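Local coordinates for Serine/threonine/tyrosine-interacting protein (Homo sapiens, PDB 2R0B) that is a catalytically inactive phosphatase that acts as a nuclear anchor for ERK1 and ERK2 and, by binding the F-box of FBXW7, blocks its assembly into an SCF ubiquitin ligase, at residues I38-N43 with L62-N67; D66-N71 with N135-F140; R74-T79 with H142-Y147; F107-I112 with D122-V127. One frame throughout, in Å; residues are numbered along the deposited sequence.

Interaction 1 of 4, residues I38-N43 with L62-N67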
loop_
_atom_site.group_PDB
_atom_site.type_symbol
_atom_site.label_atom_id
_atom_site.label_comp_id
_atom_site.label_asym_id
_atom_site.label_seq_id
_atom_site.Cartn_x
_atom_site.Cartn_y
_atom_site.Cartn_z
ATOM N N ILE A 38 -0.733 -6.460 -1.437
ATOM C CA ILE A 38 -0.224 -5.686 -2.585
ATOM C C ILE A 38 1.290 -5.631 -2.372
ATOM O O ILE A 38 1.764 -5.055 -1.400
ATOM C CB ILE A 38 -0.828 -4.272 -2.698
ATOM C CG1 ILE A 38 -2.348 -4.340 -2.850
ATOM C CG2 ILE A 38 -0.222 -3.537 -3.926
ATOM C CD1 ILE A 38 -3.027 -2.972 -2.970
ATOM N N CYS A 39 2.030 -6.251 -3.284
ATOM C CA CYS A 39 3.498 -6.378 -3.171
ATOM C C CYS A 39 4.131 -5.471 -4.239
ATOM O O CYS A 39 4.015 -5.769 -5.436
ATOM C CB CYS A 39 3.858 -7.855 -3.384
ATOM S SG CYS A 39 5.620 -8.209 -3.713
ATOM N N ILE A 40 4.729 -4.348 -3.822
ATOM C CA ILE A 40 5.203 -3.323 -4.750
ATOM C C ILE A 40 6.731 -3.341 -4.770
ATOM O O ILE A 40 7.356 -3.288 -3.717
ATOM C CB ILE A 40 4.769 -1.904 -4.322
ATOM C CG1 ILE A 40 3.241 -1.764 -4.317
ATOM C CG2 ILE A 40 5.437 -0.835 -5.240
ATOM C CD1 ILE A 40 2.732 -0.721 -3.300
ATOM N N ARG A 41 7.317 -3.383 -5.959
ATOM C CA ARG A 41 8.772 -3.424 -6.108
ATOM C C ARG A 41 9.155 -3.147 -7.562
ATOM O O ARG A 41 8.307 -3.279 -8.453
ATOM C CB ARG A 41 9.305 -4.789 -5.643
ATOM C CG ARG A 41 9.230 -5.956 -6.644
ATOM C CD ARG A 41 7.845 -6.301 -7.203
ATOM N NE ARG A 41 7.962 -7.379 -8.179
ATOM C CZ ARG A 41 8.218 -7.212 -9.470
ATOM N NH1 ARG A 41 8.345 -8.285 -10.250
ATOM N NH2 ARG A 41 8.350 -5.991 -9.989
ATOM N N GLN A 42 10.409 -2.735 -7.791
ATOM C CA GLN A 42 10.986 -2.673 -9.140
ATOM C C GLN A 42 11.377 -4.073 -9.531
ATOM O O GLN A 42 11.656 -4.900 -8.677
ATOM C CB GLN A 42 12.303 -1.882 -9.151
ATOM C CG GLN A 42 12.276 -0.449 -8.736
ATOM C CD GLN A 42 13.647 0.194 -8.952
ATOM O OE1 GLN A 42 14.418 0.372 -8.011
ATOM N NE2 GLN A 42 13.962 0.503 -10.207
ATOM N N ASN A 43 11.492 -4.335 -10.827
ATOM C CA ASN A 43 11.912 -5.655 -11.250
ATOM C C ASN A 43 13.283 -6.037 -10.669
ATOM O O ASN A 43 13.496 -7.192 -10.294
ATOM C CB ASN A 43 11.888 -5.773 -12.772
ATOM C CG ASN A 43 10.481 -5.715 -13.332
ATOM O OD1 ASN A 43 9.525 -6.215 -12.722
ATOM N ND2 ASN A 43 10.341 -5.086 -14.511
ATOM N N LEU A 62 2.987 -5.097 -8.218
ATOM C CA LEU A 62 3.087 -3.866 -9.003
ATOM C C LEU A 62 4.546 -3.518 -9.215
ATOM O O LEU A 62 5.280 -3.229 -8.262
ATOM C CB LEU A 62 2.377 -2.682 -8.315
ATOM C CG LEU A 62 0.875 -2.789 -8.046
ATOM C CD1 LEU A 62 0.341 -1.568 -7.282
ATOM C CD2 LEU A 62 0.058 -3.022 -9.316
ATOM N N ASP A 63 4.949 -3.564 -10.474
ATOM C CA ASP A 63 6.305 -3.194 -10.873
ATOM C C ASP A 63 6.385 -1.663 -10.943
ATOM O O ASP A 63 5.973 -1.032 -11.934
ATOM C CB ASP A 63 6.619 -3.878 -12.204
ATOM C CG ASP A 63 7.884 -3.365 -12.857
ATOM O OD1 ASP A 63 8.751 -2.818 -12.146
ATOM O OD2 ASP A 63 8.029 -3.530 -14.102
ATOM N N ILE A 64 6.901 -1.064 -9.870
ATOM C CA ILE A 64 6.925 0.405 -9.724
ATOM C C ILE A 64 8.273 0.842 -9.166
ATOM O O ILE A 64 8.730 0.271 -8.173
ATOM C CB ILE A 64 5.815 0.894 -8.729
ATOM C CG1 ILE A 64 4.414 0.611 -9.307
ATOM C CG2 ILE A 64 6.004 2.403 -8.401
ATOM C CD1 ILE A 64 3.245 0.852 -8.404
ATOM N N ALA A 65 8.904 1.836 -9.798
ATOM C CA ALA A 65 10.117 2.471 -9.255
ATOM C C ALA A 65 9.789 3.607 -8.296
ATOM O O ALA A 65 8.802 4.336 -8.499
ATOM C CB ALA A 65 10.965 2.995 -10.382
ATOM N N ASP A 66 10.606 3.769 -7.257
ATOM C CA ASP A 66 10.453 4.907 -6.339
ATOM C C ASP A 66 11.188 6.150 -6.835
ATOM O O ASP A 66 12.288 6.476 -6.383
ATOM C CB ASP A 66 10.888 4.553 -4.907
ATOM C CG ASP A 66 10.629 5.687 -3.925
ATOM O OD1 ASP A 66 9.696 6.480 -4.172
ATOM O OD2 ASP A 66 11.349 5.788 -2.905
ATOM N N ASN A 67 10.596 6.821 -7.816
ATOM C CA ASN A 67 11.145 8.081 -8.300
ATOM C C ASN A 67 10.042 9.026 -8.778
ATOM O O ASN A 67 8.968 8.562 -9.161
ATOM C CB ASN A 67 12.260 7.882 -9.332
ATOM C CG ASN A 67 11.753 7.437 -10.673
ATOM O OD1 ASN A 67 11.071 8.189 -11.380
ATOM N ND2 ASN A 67 12.133 6.235 -11.070
HETATM O O HOH W 1 13.096 2.242 -6.606
#
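Ile-40 and Leu-62 form a parallel beta bridge, with Arg-41 and Asp-63 as the next, at the C-terminal ends of strands 36-41 and 58-63. Leu-62 uses both of its backbone polar groups: Leu-62 N donates to Cys-39 O at 3.0 Å (162° at the hydrogen), and Leu-62 O accepts from Arg-41 N at 3.1 Å. Ile-64 N then reaches Arg-41 O at 3.0 Å. Leu-62 thus bonds to the two residues flanking Ile-40, and Arg-41 to the two flanking Asp-63, which is the parallel pattern. On one face, the side chains of Ile-40 and Leu-62 run side by side in the same direction, while Leu-62 CD1 also meets Ile-38 CG2 at 3.9 Å. On the other face, at the strand ends, Arg-41 and Asp-63 bring charged groups together with Asn-43. Arg-41 CG sits between the backbone N and the carbonyl carbon (chi1 82°) and the chain bends at chi2; Arg-41 NH2 donates to Asn-43 OD1 at 3.0 Å, which lies close to the guanidinium plane. Asn-43 ND2 gives a weak bond to Asp-63 OD2 at 2.8 Å, and the Arg-41 NH2 to Asp-63 OD1 salt bridge is long at 3.9 Å. Helices 76-88 and 103-116 cover the apolar face. The arrangement is that of the edge of the central sheet in the dual-specificity phosphatase fold, where strand ends run into loops.

Interaction 2 of 4, residues D66-N71 with N135-F140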
loop_
_atom_site.group_PDB
_atom_site.type_symbol
_atom_site.label_atom_id
_atom_site.label_comp_id
_atom_site.label_asym_id
_atom_site.label_seq_id
_atom_site.Cartn_x
_atom_site.Cartn_y
_atom_site.Cartn_z
ATOM N N ASP A 66 10.606 3.769 -7.257
ATOM C CA ASP A 66 10.453 4.907 -6.339
ATOM C C ASP A 66 11.188 6.150 -6.835
ATOM O O ASP A 66 12.288 6.476 -6.383
ATOM C CB ASP A 66 10.888 4.553 -4.907
ATOM C CG ASP A 66 10.629 5.687 -3.925
ATOM O OD1 ASP A 66 9.696 6.480 -4.172
ATOM O OD2 ASP A 66 11.349 5.788 -2.905
ATOM N N ASN A 67 10.596 6.821 -7.816
ATOM C CA ASN A 67 11.145 8.081 -8.300
ATOM C C ASN A 67 10.042 9.026 -8.778
ATOM O O ASN A 67 8.968 8.562 -9.161
ATOM C CB ASN A 67 12.260 7.882 -9.332
ATOM C CG ASN A 67 11.753 7.437 -10.673
ATOM O OD1 ASN A 67 11.071 8.189 -11.380
ATOM N ND2 ASN A 67 12.133 6.235 -11.070
ATOM N N PRO A 68 10.301 10.343 -8.721
ATOM C CA PRO A 68 9.247 11.327 -9.031
ATOM C C PRO A 68 8.630 11.303 -10.439
ATOM O O PRO A 68 7.567 11.905 -10.651
ATOM C CB PRO A 68 9.886 12.683 -8.702
ATOM C CG PRO A 68 11.351 12.439 -8.508
ATOM C CD PRO A 68 11.569 10.967 -8.292
ATOM N N VAL A 69 9.259 10.639 -11.400
ATOM C CA VAL A 69 8.619 10.564 -12.715
ATOM C C VAL A 69 7.872 9.245 -12.974
ATOM O O VAL A 69 7.205 9.090 -13.993
ATOM C CB VAL A 69 9.589 10.911 -13.873
ATOM C CG1 VAL A 69 10.410 12.148 -13.517
ATOM C CG2 VAL A 69 10.494 9.748 -14.189
ATOM N N GLU A 70 7.992 8.293 -12.053
ATOM C CA GLU A 70 7.280 7.020 -12.198
ATOM C C GLU A 70 5.775 7.304 -12.137
ATOM O O GLU A 70 5.310 8.088 -11.318
ATOM C CB GLU A 70 7.703 6.030 -11.103
ATOM C CG GLU A 70 6.874 4.727 -11.022
ATOM C CD GLU A 70 7.007 3.857 -12.266
ATOM O OE1 GLU A 70 7.723 2.824 -12.191
ATOM O OE2 GLU A 70 6.437 4.235 -13.326
ATOM N N ASN A 71 5.024 6.711 -13.051
ATOM C CA ASN A 71 3.572 6.828 -13.039
ATOM C C ASN A 71 2.953 5.790 -12.114
ATOM O O ASN A 71 2.997 4.571 -12.392
ATOM C CB ASN A 71 3.036 6.654 -14.466
ATOM C CG ASN A 71 1.506 6.699 -14.563
ATOM O OD1 ASN A 71 0.773 6.477 -13.588
ATOM N ND2 ASN A 71 1.017 6.975 -15.776
ATOM N N ASN A 135 6.907 9.037 3.615
ATOM C CA ASN A 135 7.402 10.182 2.867
ATOM C C ASN A 135 7.279 9.928 1.357
ATOM O O ASN A 135 8.270 9.643 0.689
ATOM C CB ASN A 135 8.842 10.488 3.319
ATOM C CG ASN A 135 9.421 11.753 2.710
ATOM O OD1 ASN A 135 8.711 12.693 2.315
ATOM N ND2 ASN A 135 10.737 11.780 2.633
ATOM N N PRO A 136 6.045 10.025 0.808
ATOM C CA PRO A 136 5.952 9.848 -0.640
ATOM C C PRO A 136 6.787 10.921 -1.346
ATOM O O PRO A 136 6.822 12.089 -0.901
ATOM C CB PRO A 136 4.453 10.048 -0.930
ATOM C CG PRO A 136 3.769 9.825 0.360
ATOM C CD PRO A 136 4.729 10.327 1.398
ATOM N N ASN A 137 7.498 10.549 -2.414
ATOM C CA ASN A 137 8.253 11.569 -3.162
ATOM C C ASN A 137 7.296 12.604 -3.766
ATOM O O ASN A 137 6.090 12.368 -3.844
ATOM C CB ASN A 137 9.209 10.948 -4.215
ATOM C CG ASN A 137 8.501 10.381 -5.423
ATOM O OD1 ASN A 137 7.708 11.059 -6.089
ATOM N ND2 ASN A 137 8.819 9.133 -5.753
ATOM N N ALA A 138 7.847 13.727 -4.206
ATOM C CA ALA A 138 7.042 14.852 -4.671
ATOM C C ALA A 138 6.224 14.512 -5.905
ATOM O O ALA A 138 5.105 15.012 -6.064
ATOM C CB ALA A 138 7.950 16.078 -4.943
ATOM N N GLY A 139 6.747 13.623 -6.749
ATOM C CA GLY A 139 6.031 13.245 -7.963
ATOM C C GLY A 139 4.757 12.522 -7.578
ATOM O O GLY A 139 3.684 12.748 -8.151
ATOM N N PHE A 140 4.888 11.672 -6.566
ATOM C CA PHE A 140 3.796 10.876 -6.042
ATOM C C PHE A 140 2.762 11.781 -5.366
ATOM O O PHE A 140 1.549 11.536 -5.465
ATOM C CB PHE A 140 4.322 9.853 -5.025
ATOM C CG PHE A 140 5.109 8.722 -5.637
ATOM C CD1 PHE A 140 5.229 8.574 -7.019
ATOM C CD2 PHE A 140 5.727 7.777 -4.802
ATOM C CE1 PHE A 140 5.941 7.480 -7.558
ATOM C CE2 PHE A 140 6.445 6.698 -5.341
ATOM C CZ PHE A 140 6.558 6.562 -6.707
#
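The Phe-140 ring meets loop 66-71 through Glu-70 O, at its edge, in the plane and nearest CE1, and through Asp-66 OD1, which approaches obliquely, 3.5 Å from Phe-140 CE2. Asn-137, of the ring's own segment, covers one face, with Asn-137 ND2 3.3 Å above the plane of Phe-140 and over its centre. The amide of Asn-137 and the carboxylate of Asp-66 are nearly parallel, 17° apart, and the two side chains lie alongside, pointing opposite ways. Asn-137 ND2 donates to Asp-66 OD1 at 3.2 Å, meeting it on the anti side and 34° out of the carboxylate plane. Asp-66 lies beside a bound sulfate, in a loop that probably matches the general-acid loop of active relatives, although this protein does not catalyse. Asn-137 OD1 accepts from Phe-140 N at 2.9 Å and, weakly, from Gly-139 N, making Asn-137 the N-cap of helix 138-152. Asn-137 OD1 also lies 3.3 Å from Pro-68 CA. Gly-139, with no side chain, lets Pro-68 O come to 3.4 Å from Gly-139 CA in a CH...O contact. The loop shapes itself by an Asx turn, Val-69 N to Asn-67 OD1 at 3.0 Å. One asparagine amide thus divides its roles: its oxygen caps the helix, and its N-H reaches the carboxylate that Ser-102 OG also holds by a hydrogen bond.

Interaction 3 of 4, residues R74-T79 with H142-Y147. With SO4 (sulfate ion), chain C.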
loop_
_atom_site.group_PDB
_atom_site.type_symbol
_atom_site.label_atom_id
_atom_site.label_comp_id
_atom_site.label_asym_id
_atom_site.label_seq_id
_atom_site.Cartn_x
_atom_site.Cartn_y
_atom_site.Cartn_z
ATOM N N ARG A 74 -1.805 5.646 -12.757
ATOM C CA ARG A 74 -2.399 4.613 -13.613
ATOM C C ARG A 74 -2.943 3.390 -12.841
ATOM O O ARG A 74 -3.841 2.698 -13.341
ATOM C CB ARG A 74 -1.404 4.156 -14.690
ATOM C CG ARG A 74 -0.150 3.489 -14.114
ATOM C CD ARG A 74 0.876 3.196 -15.167
ATOM N NE ARG A 74 2.172 2.923 -14.563
ATOM C CZ ARG A 74 3.032 1.999 -14.989
ATOM N NH1 ARG A 74 2.750 1.226 -16.029
ATOM N NH2 ARG A 74 4.185 1.837 -14.359
ATOM N N PHE A 75 -2.405 3.134 -11.642
ATOM C CA PHE A 75 -2.787 1.938 -10.871
ATOM C C PHE A 75 -3.737 2.236 -9.695
ATOM O O PHE A 75 -4.247 1.279 -9.063
ATOM C CB PHE A 75 -1.551 1.175 -10.329
ATOM C CG PHE A 75 -0.716 0.485 -11.394
ATOM C CD1 PHE A 75 -1.290 -0.433 -12.270
ATOM C CD2 PHE A 75 0.651 0.738 -11.493
ATOM C CE1 PHE A 75 -0.505 -1.045 -13.260
ATOM C CE2 PHE A 75 1.441 0.122 -12.457
ATOM C CZ PHE A 75 0.865 -0.779 -13.338
ATOM N N PHE A 76 -4.025 3.513 -9.416
ATOM C CA PHE A 76 -4.940 3.825 -8.315
ATOM C C PHE A 76 -6.321 3.135 -8.423
ATOM O O PHE A 76 -6.787 2.599 -7.444
ATOM C CB PHE A 76 -5.071 5.341 -8.076
ATOM C CG PHE A 76 -3.797 5.991 -7.563
ATOM C CD1 PHE A 76 -2.820 5.240 -6.916
ATOM C CD2 PHE A 76 -3.600 7.355 -7.689
ATOM C CE1 PHE A 76 -1.633 5.855 -6.434
ATOM C CE2 PHE A 76 -2.429 7.972 -7.217
ATOM C CZ PHE A 76 -1.459 7.227 -6.580
ATOM N N PRO A 77 -6.966 3.143 -9.622
ATOM C CA PRO A 77 -8.247 2.429 -9.721
ATOM C C PRO A 77 -8.136 0.940 -9.404
ATOM O O PRO A 77 -9.007 0.420 -8.701
ATOM C CB PRO A 77 -8.691 2.690 -11.185
ATOM C CG PRO A 77 -8.007 4.026 -11.512
ATOM C CD PRO A 77 -6.643 3.853 -10.878
ATOM N N MET A 78 -7.043 0.311 -9.856
ATOM C CA MET A 78 -6.759 -1.111 -9.665
ATOM C C MET A 78 -6.647 -1.433 -8.179
ATOM O O MET A 78 -7.239 -2.388 -7.674
ATOM C CB MET A 78 -5.443 -1.450 -10.402
ATOM C CG MET A 78 -4.893 -2.888 -10.269
ATOM S SD MET A 78 -3.407 -3.215 -11.287
ATOM C CE MET A 78 -3.866 -2.597 -12.911
ATOM N N THR A 79 -5.851 -0.633 -7.469
ATOM C CA THR A 79 -5.606 -0.943 -6.057
ATOM C C THR A 79 -6.822 -0.648 -5.186
ATOM O O THR A 79 -7.091 -1.382 -4.235
ATOM C CB THR A 79 -4.336 -0.267 -5.516
ATOM O OG1 THR A 79 -4.476 1.151 -5.618
ATOM C CG2 THR A 79 -3.126 -0.744 -6.336
ATOM N N HIS A 142 2.100 15.022 -6.111
ATOM C CA HIS A 142 1.375 15.585 -7.240
ATOM C C HIS A 142 0.368 14.603 -7.846
ATOM O O HIS A 142 -0.749 15.010 -8.188
ATOM C CB HIS A 142 2.345 16.098 -8.303
ATOM C CG HIS A 142 3.009 17.382 -7.930
ATOM N ND1 HIS A 142 2.703 18.584 -8.538
ATOM C CD2 HIS A 142 3.925 17.665 -6.977
ATOM C CE1 HIS A 142 3.433 19.545 -8.000
ATOM N NE2 HIS A 142 4.179 19.015 -7.044
ATOM N N GLN A 143 0.763 13.333 -8.005
ATOM C CA GLN A 143 -0.146 12.358 -8.640
ATOM C C GLN A 143 -1.345 12.025 -7.755
ATOM O O GLN A 143 -2.444 11.771 -8.266
ATOM C CB GLN A 143 0.581 11.082 -9.056
ATOM C CG GLN A 143 1.497 11.286 -10.240
ATOM C CD GLN A 143 2.279 10.055 -10.583
ATOM O OE1 GLN A 143 1.713 8.973 -10.838
ATOM N NE2 GLN A 143 3.597 10.209 -10.621
ATOM N N LEU A 144 -1.132 12.057 -6.437
ATOM C CA LEU A 144 -2.236 11.892 -5.485
ATOM C C LEU A 144 -3.281 13.007 -5.638
ATOM O O LEU A 144 -4.485 12.752 -5.707
ATOM C CB LEU A 144 -1.673 11.850 -4.068
ATOM C CG LEU A 144 -1.041 10.475 -3.840
ATOM C CD1 LEU A 144 -0.092 10.510 -2.640
ATOM C CD2 LEU A 144 -2.137 9.391 -3.663
ATOM N N GLN A 145 -2.795 14.244 -5.686
ATOM C CA GLN A 145 -3.629 15.424 -5.932
ATOM C C GLN A 145 -4.340 15.388 -7.291
ATOM O O GLN A 145 -5.521 15.771 -7.418
ATOM C CB GLN A 145 -2.749 16.674 -5.744
ATOM C CG GLN A 145 -2.169 16.752 -4.315
ATOM C CD GLN A 145 -1.067 17.796 -4.168
ATOM O OE1 GLN A 145 -0.173 17.902 -5.009
ATOM N NE2 GLN A 145 -1.128 18.573 -3.086
ATOM N N GLU A 146 -3.630 14.891 -8.295
ATOM C CA GLU A 146 -4.132 14.804 -9.653
ATOM C C GLU A 146 -5.300 13.807 -9.716
ATOM O O GLU A 146 -6.262 14.038 -10.426
ATOM C CB GLU A 146 -2.982 14.390 -10.587
ATOM C CG GLU A 146 -3.324 14.187 -12.071
ATOM C CD GLU A 146 -2.221 13.473 -12.828
ATOM O OE1 GLU A 146 -1.160 13.214 -12.262
ATOM O OE2 GLU A 146 -2.425 13.131 -14.020
ATOM N N TYR A 147 -5.202 12.719 -8.956
ATOM C CA TYR A 147 -6.194 11.663 -8.956
ATOM C C TYR A 147 -7.435 12.170 -8.214
ATOM O O TYR A 147 -8.558 11.869 -8.607
ATOM C CB TYR A 147 -5.608 10.393 -8.307
ATOM C CG TYR A 147 -6.567 9.216 -8.248
ATOM C CD1 TYR A 147 -7.108 8.666 -9.420
ATOM C CD2 TYR A 147 -6.931 8.655 -7.017
ATOM C CE1 TYR A 147 -8.006 7.587 -9.358
ATOM C CE2 TYR A 147 -7.826 7.583 -6.944
ATOM C CZ TYR A 147 -8.352 7.050 -8.113
ATOM O OH TYR A 147 -9.237 5.983 -8.054
HETATM S S SO4 C . -3.851 19.570 -0.547
HETATM O O1 SO4 C . -5.165 20.239 -0.602
HETATM O O2 SO4 C . -3.838 18.740 -1.746
HETATM O O3 SO4 C . -2.804 20.578 -0.538
HETATM O O4 SO4 C . -3.833 18.785 0.678
#
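Phe-76 lies against Tyr-147 in two ways at once. Phe-76 CB stands over the centre of the tyrosine ring, 3.7 Å from the Tyr-147 centroid and 11° off the normal, a CH-pi contact; Phe-76 CD2 lies 3.5 Å from Tyr-147 CG. With the Phe-76 edge toward the Tyr-147 face, centroids 5.2 Å apart and planes at 60°, the pair is edge-to-face. Farther round the phenyl ring, Phe-76 CZ meets Leu-144 CD2 at 3.7 Å, the two side chains crossing at about a right angle, and Gln-143 O lies at the ring edge, in plane. The phenol is fixed at its far end by the hydrogen bond of Tyr-147 OH to Glu-114 OE1. In the second shell, Gln-143 OE1 receives Ile-72 N and Ile-73 N while NE2 donates to Glu-70 O, tying the incoming loop to helix 138-152. Away from Phe-76, Gln-145 NE2 donates to sulfate O2 at 3.0 Å; this ion, shared with Arg-121, is probably from the crystallisation liquor. Phe-76 also touches Phe-107 and Ala-110, and Leu-144 touches Ala-110, so helix 103-116 adjoins both partners, with strand 58-63 meeting helix 76-88 through Met-78 and Thr-79.

Interaction 4 of 4, residues F107-I112 with D122-V127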
loop_
_atom_site.group_PDB
_atom_site.type_symbol
_atom_site.label_atom_id
_atom_site.label_comp_id
_atom_site.label_asym_id
_atom_site.label_seq_id
_atom_site.Cartn_x
_atom_site.Cartn_y
_atom_site.Cartn_z
ATOM N N PHE A 107 0.131 4.526 -2.194
ATOM C CA PHE A 107 -1.026 3.700 -2.499
ATOM C C PHE A 107 -2.041 3.645 -1.337
ATOM O O PHE A 107 -3.254 3.643 -1.576
ATOM C CB PHE A 107 -0.589 2.299 -2.975
ATOM C CG PHE A 107 -0.239 2.267 -4.432
ATOM C CD1 PHE A 107 -1.250 2.200 -5.393
ATOM C CD2 PHE A 107 1.091 2.418 -4.849
ATOM C CE1 PHE A 107 -0.927 2.215 -6.753
ATOM C CE2 PHE A 107 1.414 2.451 -6.199
ATOM C CZ PHE A 107 0.402 2.341 -7.153
ATOM N N VAL A 108 -1.545 3.677 -0.094
ATOM C CA VAL A 108 -2.470 3.635 1.061
ATOM C C VAL A 108 -3.171 4.988 1.180
ATOM O O VAL A 108 -4.381 5.069 1.500
ATOM C CB VAL A 108 -1.728 3.220 2.354
ATOM C CG1 VAL A 108 -2.535 3.580 3.594
ATOM C CG2 VAL A 108 -1.401 1.690 2.331
ATOM N N ILE A 109 -2.422 6.052 0.886
ATOM C CA ILE A 109 -2.979 7.419 0.923
ATOM C C ILE A 109 -4.055 7.595 -0.143
ATOM O O ILE A 109 -5.070 8.232 0.103
ATOM C CB ILE A 109 -1.869 8.511 0.871
ATOM C CG1 ILE A 109 -1.115 8.511 2.227
ATOM C CG2 ILE A 109 -2.471 9.917 0.517
ATOM C CD1 ILE A 109 0.310 9.117 2.239
ATOM N N ALA A 110 -3.841 7.039 -1.331
ATOM C CA ALA A 110 -4.833 7.185 -2.388
ATOM C C ALA A 110 -6.159 6.557 -1.965
ATOM O O ALA A 110 -7.222 7.143 -2.168
ATOM C CB ALA A 110 -4.334 6.534 -3.671
ATOM N N TYR A 111 -6.066 5.372 -1.355
ATOM C CA TYR A 111 -7.235 4.656 -0.886
ATOM C C TYR A 111 -7.953 5.507 0.157
ATOM O O TYR A 111 -9.179 5.636 0.112
ATOM C CB TYR A 111 -6.865 3.262 -0.332
ATOM C CG TYR A 111 -8.084 2.544 0.185
ATOM C CD1 TYR A 111 -8.956 1.875 -0.688
ATOM C CD2 TYR A 111 -8.429 2.629 1.529
ATOM C CE1 TYR A 111 -10.110 1.250 -0.211
ATOM C CE2 TYR A 111 -9.581 2.020 2.014
ATOM C CZ TYR A 111 -10.403 1.332 1.148
ATOM O OH TYR A 111 -11.542 0.778 1.676
ATOM N N ILE A 112 -7.187 6.103 1.068
ATOM C CA ILE A 112 -7.786 6.885 2.176
ATOM C C ILE A 112 -8.444 8.166 1.682
ATOM O O ILE A 112 -9.572 8.500 2.087
ATOM C CB ILE A 112 -6.747 7.224 3.258
ATOM C CG1 ILE A 112 -6.359 5.965 4.000
ATOM C CG2 ILE A 112 -7.308 8.331 4.236
ATOM C CD1 ILE A 112 -5.101 6.112 4.846
ATOM N N ASP A 122 -4.266 16.010 4.859
ATOM C CA ASP A 122 -4.920 15.388 6.012
ATOM C C ASP A 122 -4.760 13.866 6.023
ATOM O O ASP A 122 -4.591 13.252 7.084
ATOM C CB ASP A 122 -6.386 15.797 6.029
ATOM C CG ASP A 122 -6.540 17.299 6.168
ATOM O OD1 ASP A 122 -5.928 17.859 7.101
ATOM O OD2 ASP A 122 -7.230 17.918 5.324
ATOM N N ALA A 123 -4.826 13.256 4.838
ATOM C CA ALA A 123 -4.565 11.823 4.712
ATOM C C ALA A 123 -3.099 11.520 5.010
ATOM O O ALA A 123 -2.801 10.557 5.712
ATOM C CB ALA A 123 -4.957 11.326 3.296
ATOM N N PHE A 124 -2.189 12.365 4.529
ATOM C CA PHE A 124 -0.776 12.156 4.816
ATOM C C PHE A 124 -0.544 12.237 6.338
ATOM O O PHE A 124 0.074 11.367 6.930
ATOM C CB PHE A 124 0.125 13.131 4.056
ATOM C CG PHE A 124 1.555 13.113 4.538
ATOM C CD1 PHE A 124 2.456 12.174 4.032
ATOM C CD2 PHE A 124 1.978 13.986 5.536
ATOM C CE1 PHE A 124 3.771 12.114 4.497
ATOM C CE2 PHE A 124 3.311 13.953 5.993
ATOM C CZ PHE A 124 4.199 13.015 5.485
ATOM N N ALA A 125 -1.093 13.260 6.979
ATOM C CA ALA A 125 -0.939 13.402 8.437
ATOM C C ALA A 125 -1.501 12.208 9.230
ATOM O O ALA A 125 -0.916 11.759 10.225
ATOM C CB ALA A 125 -1.565 14.732 8.903
ATOM N N TYR A 126 -2.634 11.691 8.775
ATOM C CA TYR A 126 -3.312 10.582 9.426
ATOM C C TYR A 126 -2.405 9.351 9.379
ATOM O O TYR A 126 -2.224 8.633 10.372
ATOM C CB TYR A 126 -4.667 10.318 8.733
ATOM C CG TYR A 126 -5.315 9.088 9.255
ATOM C CD1 TYR A 126 -6.250 9.164 10.282
ATOM C CD2 TYR A 126 -4.963 7.821 8.762
ATOM C CE1 TYR A 126 -6.839 8.021 10.787
ATOM C CE2 TYR A 126 -5.541 6.664 9.269
ATOM C CZ TYR A 126 -6.473 6.765 10.269
ATOM O OH TYR A 126 -7.034 5.621 10.785
ATOM N N VAL A 127 -1.823 9.104 8.213
ATOM C CA VAL A 127 -0.982 7.918 8.059
ATOM C C VAL A 127 0.340 8.082 8.800
ATOM O O VAL A 127 0.810 7.146 9.429
ATOM C CB VAL A 127 -0.769 7.532 6.571
ATOM C CG1 VAL A 127 0.196 6.329 6.427
ATOM C CG2 VAL A 127 -2.072 7.234 5.936
#
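Ile-109, Ile-112 and Val-127 bury the most surface here. Both isoleucines have CG2 anti to the backbone N, and these branches converge on one methyl group: Ala-123 CB lies 4.0 Å from Ile-109 CG2 and 3.9 Å from Ile-112 CG2. Their other branches reach Val-127. Its CG1 is anti to the backbone N (chi1 176°), while Val-127 CG2, beside that N, does the touching: Ile-112 CD1 comes to 3.4 Å from it, closer than two methyl groups normally pack, and Ile-109 CG1 to 4.0 Å. Both of these isoleucine side chains cross the valine obliquely. The axes of the two short segments approach to 9.4 Å with their N-to-C directions 121° apart, so the helices are strongly inclined rather than antiparallel. They belong to helix 103-116, which in this phosphatase fold follows the phosphate-binding loop, and to helix 120-130, joined to it by a short turn. Around the three main residues the shell stays apolar. Ile-109 CD1 lies 4.1 Å from Phe-124 CD1, near the plane of the ring at its edge, and Val-108 CG1 lies 4.4 Å from Val-127 CG2. Strand 7-10 is close by: Ile-9 touches Val-108, Ile-112 and Val-127. Tyr-126 CD2 sits 4.3 Å from Ile-112 CD1, and the tyrosine hydroxyl is hydrogen-bonded to Ile-9 O.

Interactions 3 and 4 are buried and pack carbon against carbon, the first through aromatic rings, the second through aliphatic branches; interaction 1 is partly buried and mixes backbone bonds with a charged strand end; interaction 2 lies at the surface and joins an amide-carboxylate bond to an aromatic ring and close backbone contacts. The segments of interactions 1 and 2 overlap at Asp-66 and Asn-67, and Glu-70 OE1 probably accepts from Ala-65 N to join them. Interactions 2 and 3 both use helix 138-152. Phe-107, in the helix segment of interaction 4 though not in its contact, touches residues of interactions 1 and 3. Along the chain, interaction 4 is nested within the loops closed by interactions 2 and 3.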